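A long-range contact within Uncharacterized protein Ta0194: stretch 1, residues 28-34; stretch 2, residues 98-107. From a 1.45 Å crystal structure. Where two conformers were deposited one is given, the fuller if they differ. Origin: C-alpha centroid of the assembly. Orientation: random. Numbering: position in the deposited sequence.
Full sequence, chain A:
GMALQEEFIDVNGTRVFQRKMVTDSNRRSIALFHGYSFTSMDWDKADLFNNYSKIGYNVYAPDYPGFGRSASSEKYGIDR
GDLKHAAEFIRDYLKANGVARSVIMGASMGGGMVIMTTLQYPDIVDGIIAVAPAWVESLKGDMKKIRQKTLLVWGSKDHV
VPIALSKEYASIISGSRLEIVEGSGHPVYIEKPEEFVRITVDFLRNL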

ATOM      1  N   ARG A  28       6.265   3.787 -14.678  1.00 18.81           N
ATOM      2  CA  ARG A  28       6.289   3.460 -13.298  1.00 20.38           C
ATOM      3  C   ARG A  28       4.868   3.608 -12.737  1.00 11.44           C
ATOM      4  O   ARG A  28       4.190   4.560 -13.031  1.00 15.45           O
ATOM      5  CB  ARG A  28       7.169   4.452 -12.571  1.00 19.05           C
ATOM      6  CG  ARG A  28       8.523   4.632 -13.252  1.00 20.84           C
ATOM      7  CD  ARG A  28       9.472   5.417 -12.383  1.00 19.97           C
ATOM      8  NE  ARG A  28      10.804   5.473 -13.001  1.00 23.38           N
ATOM      9  N   SER A  29       4.498   2.617 -11.928  1.00 14.88           N
ATOM     10  CA  SER A  29       3.213   2.617 -11.203  1.00 13.65           C
ATOM     11  C   SER A  29       3.385   2.371  -9.722  1.00 11.68           C
ATOM     12  O   SER A  29       4.273   1.654  -9.238  1.00 12.06           O
ATOM     13  CB  SER A  29       2.301   1.524 -11.770  1.00 13.29           C
ATOM     14  OG  SER A  29       2.046   1.770 -13.146  1.00 15.45           O
ATOM     15  N   ILE A  30       2.476   3.003  -8.954  1.00 12.29           N
ATOM     16  CA  ILE A  30       2.336   2.730  -7.551  1.00 11.53           C
ATOM     17  C   ILE A  30       0.836   2.695  -7.204  1.00 10.36           C
ATOM     18  O   ILE A  30       0.045   3.483  -7.713  1.00 11.35           O
ATOM     19  CB  ILE A  30       3.119   3.744  -6.640  1.00 12.14           C
ATOM     20  CG1 ILE A  30       3.090   3.285  -5.181  1.00 11.29           C
ATOM     21  CG2 ILE A  30       2.605   5.176  -6.860  1.00 12.80           C
ATOM     22  CD1 ILE A  30       3.982   4.152  -4.216  1.00 13.10           C
ATOM     23  N   ALA A  31       0.476   1.710  -6.410  1.00  9.35           N
ATOM     24  CA  ALA A  31      -0.910   1.535  -5.926  1.00  8.47           C
ATOM     25  C   ALA A  31      -0.882   1.556  -4.398  1.00  9.79           C
ATOM     26  O   ALA A  31       0.003   0.981  -3.775  1.00  9.85           O
ATOM     27  CB  ALA A  31      -1.500   0.205  -6.451  1.00 10.51           C
ATOM     28  N   LEU A  32      -1.860   2.251  -3.817  1.00  8.85           N
ATOM     29  CA  LEU A  32      -1.961   2.574  -2.408  1.00  9.40           C
ATOM     30  C   LEU A  32      -3.163   1.903  -1.793  1.00  7.29           C
ATOM     31  O   LEU A  32      -4.265   2.048  -2.311  1.00  9.37           O
ATOM     32  CB  LEU A  32      -2.109   4.078  -2.192  1.00  9.35           C
ATOM     33  CG  LEU A  32      -1.269   5.022  -3.038  1.00 10.96           C
ATOM     34  CD1 LEU A  32      -1.560   6.490  -2.713  1.00 11.29           C
ATOM     35  CD2 LEU A  32       0.199   4.770  -2.955  1.00 12.58           C
ATOM     36  N   PHE A  33      -2.953   1.217  -0.673  1.00  8.14           N
ATOM     37  CA  PHE A  33      -4.009   0.403   0.005  1.00  8.90           C
ATOM     38  C   PHE A  33      -4.135   0.851   1.450  1.00 10.09           C
ATOM     39  O   PHE A  33      -3.200   0.811   2.221  1.00 10.52           O
ATOM     40  CB  PHE A  33      -3.712  -1.098  -0.156  1.00 10.06           C
ATOM     41  CG  PHE A  33      -3.585  -1.501  -1.584  1.00  9.67           C
ATOM     42  CD1 PHE A  33      -4.695  -1.765  -2.346  1.00  9.68           C
ATOM     43  CD2 PHE A  33      -2.339  -1.523  -2.201  1.00  8.86           C
ATOM     44  CE1 PHE A  33      -4.578  -2.066  -3.692  1.00 10.97           C
ATOM     45  CE2 PHE A  33      -2.237  -1.821  -3.527  1.00  9.88           C
ATOM     46  CZ  PHE A  33      -3.335  -2.099  -4.271  1.00  9.82           C
ATOM     47  N   HIS A  34      -5.341   1.313   1.792  1.00  8.36           N
ATOM     48  CA  HIS A  34      -5.625   1.952   3.059  1.00  8.82           C
ATOM     49  C   HIS A  34      -5.767   0.970   4.246  1.00  9.66           C
ATOM     50  O   HIS A  34      -5.955  -0.238   4.104  1.00  8.84           O
ATOM     51  CB  HIS A  34      -6.864   2.833   2.888  1.00  8.13           C
ATOM     52  CG  HIS A  34      -8.092   2.062   2.587  1.00  7.71           C
ATOM     53  ND1 HIS A  34      -8.762   1.331   3.551  1.00  7.91           N
ATOM     54  CD2 HIS A  34      -8.751   1.883   1.424  1.00  8.15           C
ATOM     55  CE1 HIS A  34      -9.775   0.715   2.958  1.00  9.31           C
ATOM     56  NE2 HIS A  34      -9.788   1.026   1.669  1.00  8.30           N
ATOM     57  N   GLY A  98      -4.938  -2.474 -16.222  1.00 13.26           N
ATOM     58  CA  GLY A  98      -3.990  -2.635 -17.312  1.00 13.58           C
ATOM     59  C   GLY A  98      -2.560  -2.550 -16.855  1.00 14.16           C
ATOM     60  O   GLY A  98      -1.656  -2.289 -17.666  1.00 16.87           O
ATOM     61  N   VAL A  99      -2.307  -2.760 -15.562  1.00 13.18           N
ATOM     62  CA  VAL A  99      -0.975  -2.572 -14.959  1.00 13.27           C
ATOM     63  C   VAL A  99      -0.341  -3.922 -14.738  1.00 14.82           C
ATOM     64  O   VAL A  99      -0.857  -4.774 -14.012  1.00 15.71           O
ATOM     65  CB  VAL A  99      -1.066  -1.826 -13.606  1.00 12.29           C
ATOM     66  CG1 VAL A  99       0.328  -1.776 -12.946  1.00 14.64           C
ATOM     67  CG2 VAL A  99      -1.677  -0.448 -13.834  1.00 15.54           C
ATOM     68  N   ALA A 100       0.801  -4.146 -15.393  1.00 16.25           N
ATOM     69  CA  ALA A 100       1.468  -5.433 -15.302  1.00 16.63           C
ATOM     70  C   ALA A 100       2.309  -5.645 -14.028  1.00 16.14           C
ATOM     71  O   ALA A 100       2.382  -6.750 -13.463  1.00 15.94           O
ATOM     72  CB  ALA A 100       2.383  -5.616 -16.568  1.00 18.49           C
ATOM     73  N   ARG A 101       2.951  -4.574 -13.610  1.00 16.22           N
ATOM     74  CA  ARG A 101       3.790  -4.570 -12.436  1.00 15.56           C
ATOM     75  C   ARG A 101       3.673  -3.194 -11.780  1.00 11.12           C
ATOM     76  O   ARG A 101       3.499  -2.169 -12.459  1.00 13.91           O
ATOM     77  CB  ARG A 101       5.268  -4.824 -12.808  1.00 19.58           C
ATOM     78  CG  ARG A 101       5.603  -6.256 -13.142  1.00 23.77           C
ATOM     79  N   SER A 102       3.811  -3.170 -10.450  1.00 12.99           N
ATOM     80  CA  SER A 102       3.660  -1.941  -9.693  1.00 11.06           C
ATOM     81  C   SER A 102       4.404  -2.008  -8.354  1.00 10.27           C
ATOM     82  O   SER A 102       4.575  -3.071  -7.762  1.00 12.82           O
ATOM     83  CB  SER A 102       2.139  -1.694  -9.469  1.00 12.57           C
ATOM     84  OG  SER A 102       1.877  -0.415  -8.899  1.00 12.25           O
ATOM     85  N   VAL A 103       4.831  -0.841  -7.899  1.00 12.79           N
ATOM     86  CA  VAL A 103       5.123  -0.666  -6.462  1.00 12.13           C
ATOM     87  C   VAL A 103       3.774  -0.711  -5.712  1.00 10.12           C
ATOM     88  O   VAL A 103       2.755  -0.222  -6.246  1.00 11.80           O
ATOM     89  CB  VAL A 103       5.838   0.653  -6.175  1.00 11.90           C
ATOM     90  CG1 VAL A 103       6.057   0.834  -4.682  1.00 11.81           C
ATOM     91  CG2 VAL A 103       7.226   0.679  -6.905  1.00 13.63           C
ATOM     92  N   ILE A 104       3.740  -1.375  -4.568  1.00 11.94           N
ATOM     93  CA  ILE A 104       2.503  -1.385  -3.768  1.00  9.77           C
ATOM     94  C   ILE A 104       2.813  -0.897  -2.362  1.00 10.91           C
ATOM     95  O   ILE A 104       3.808  -1.318  -1.740  1.00 11.25           O
ATOM     96  CB  ILE A 104       1.811  -2.754  -3.839  1.00 11.42           C
ATOM     97  CG1 ILE A 104       2.722  -3.885  -3.356  1.00 11.83           C
ATOM     98  CG2 ILE A 104       1.288  -2.988  -5.259  1.00 11.80           C
ATOM     99  CD1 ILE A 104       2.050  -5.269  -3.392  1.00 11.64           C
HETATM  100  N   MSE A 105       1.995   0.045  -1.915  0.67 11.04           N
HETATM  101  CA  MSE A 105       2.091   0.619  -0.585  0.67 11.33           C
HETATM  102  C   MSE A 105       0.843   0.278   0.181  0.67 10.17           C
HETATM  103  O   MSE A 105      -0.242   0.291  -0.397  0.67 10.59           O
HETATM  104  CB  MSE A 105       2.218   2.140  -0.691  0.67 11.75           C
HETATM  105  CG  MSE A 105       2.054   2.852   0.635  0.67  8.79           C
HETATM  106 SE   MSE A 105       2.513   4.738   0.506  0.50 11.76          SE
HETATM  107  CE  MSE A 105       0.979   5.442   1.420  0.67 12.68           C
ATOM    108  N   GLY A 106       1.009  -0.084   1.445  1.00  9.58           N
ATOM    109  CA  GLY A 106      -0.125  -0.364   2.300  1.00 10.21           C
ATOM    110  C   GLY A 106       0.082   0.163   3.696  1.00 10.59           C
ATOM    111  O   GLY A 106       1.178   0.029   4.286  1.00 11.32           O
ATOM    112  N   ALA A 107      -1.000   0.707   4.276  1.00 10.06           N
ATOM    113  CA  ALA A 107      -1.000   1.137   5.649  1.00  8.97           C
ATOM    114  C   ALA A 107      -1.799   0.163   6.503  1.00  9.93           C
ATOM    115  O   ALA A 107      -2.925  -0.168   6.194  1.00 10.37           O
ATOM    116  CB  ALA A 107      -1.616   2.514   5.761  1.00 11.79           C
TER
HETATM  117  O   HOH W   1       3.772   0.439 -14.647  1.00 33.85           O

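Two parallel strands, one ending at Phe33 and the other spanning 102-107, run side by side with their N-to-C directions 23° apart, and the other stretch covers most surface on Met105, Ser29 and Phe33 (84, 73 and 60 Å²).

Met105, a selenomethionine, is bonded through both of its backbone polar atoms. Its N donates to Ala31 O at 2.9 Å with a nearly linear N-H...O angle of 176°, and its O accepts from Phe33 N, also at 2.9 Å, at a more bent 139°. Met105 therefore bridges the two odd-numbered residues that flank Leu32, its register partner, as parallel pairing requires. Its side chain lies on the same face as those of Ile30, Leu32 and Val103. There Met105 CB packs 4.0 Å from Leu32 CD2, and the same face is closed further along by Ile30 CG1 against Val103 CG1 at 3.9 Å.

Ser29 begins the ladder: its O accepts from Val103 N at 2.9 Å. The next rung, Ala31 N to Val103 O at 3.0 Å, returns from the first strand. Ser29 points its CA-to-CB bond toward the second stretch, and its OG lies 3.9 Å from Val99 CG1. A water 2.6 Å from Ser29 OG also donates a weak hydrogen bond to Arg101 O at 3.4 Å, linking the stretches before the second strand starts. Ser102 OG, although 3.2 Å from Ser29 O, instead donates within its own stretch to Val103 O at 2.8 Å.

Phe33 closes the ladder, its O accepting from Ala107 N at 3.0 Å. The same oxygen lies 3.3 Å from Gly106 CA, a CA-H...O contact with 146° at the hydrogen. On the face shared with Ala31 and Ile104, the ring meets Ile104 edge-on, Phe33 CE2 standing 4.1 Å from Ile104 CG2.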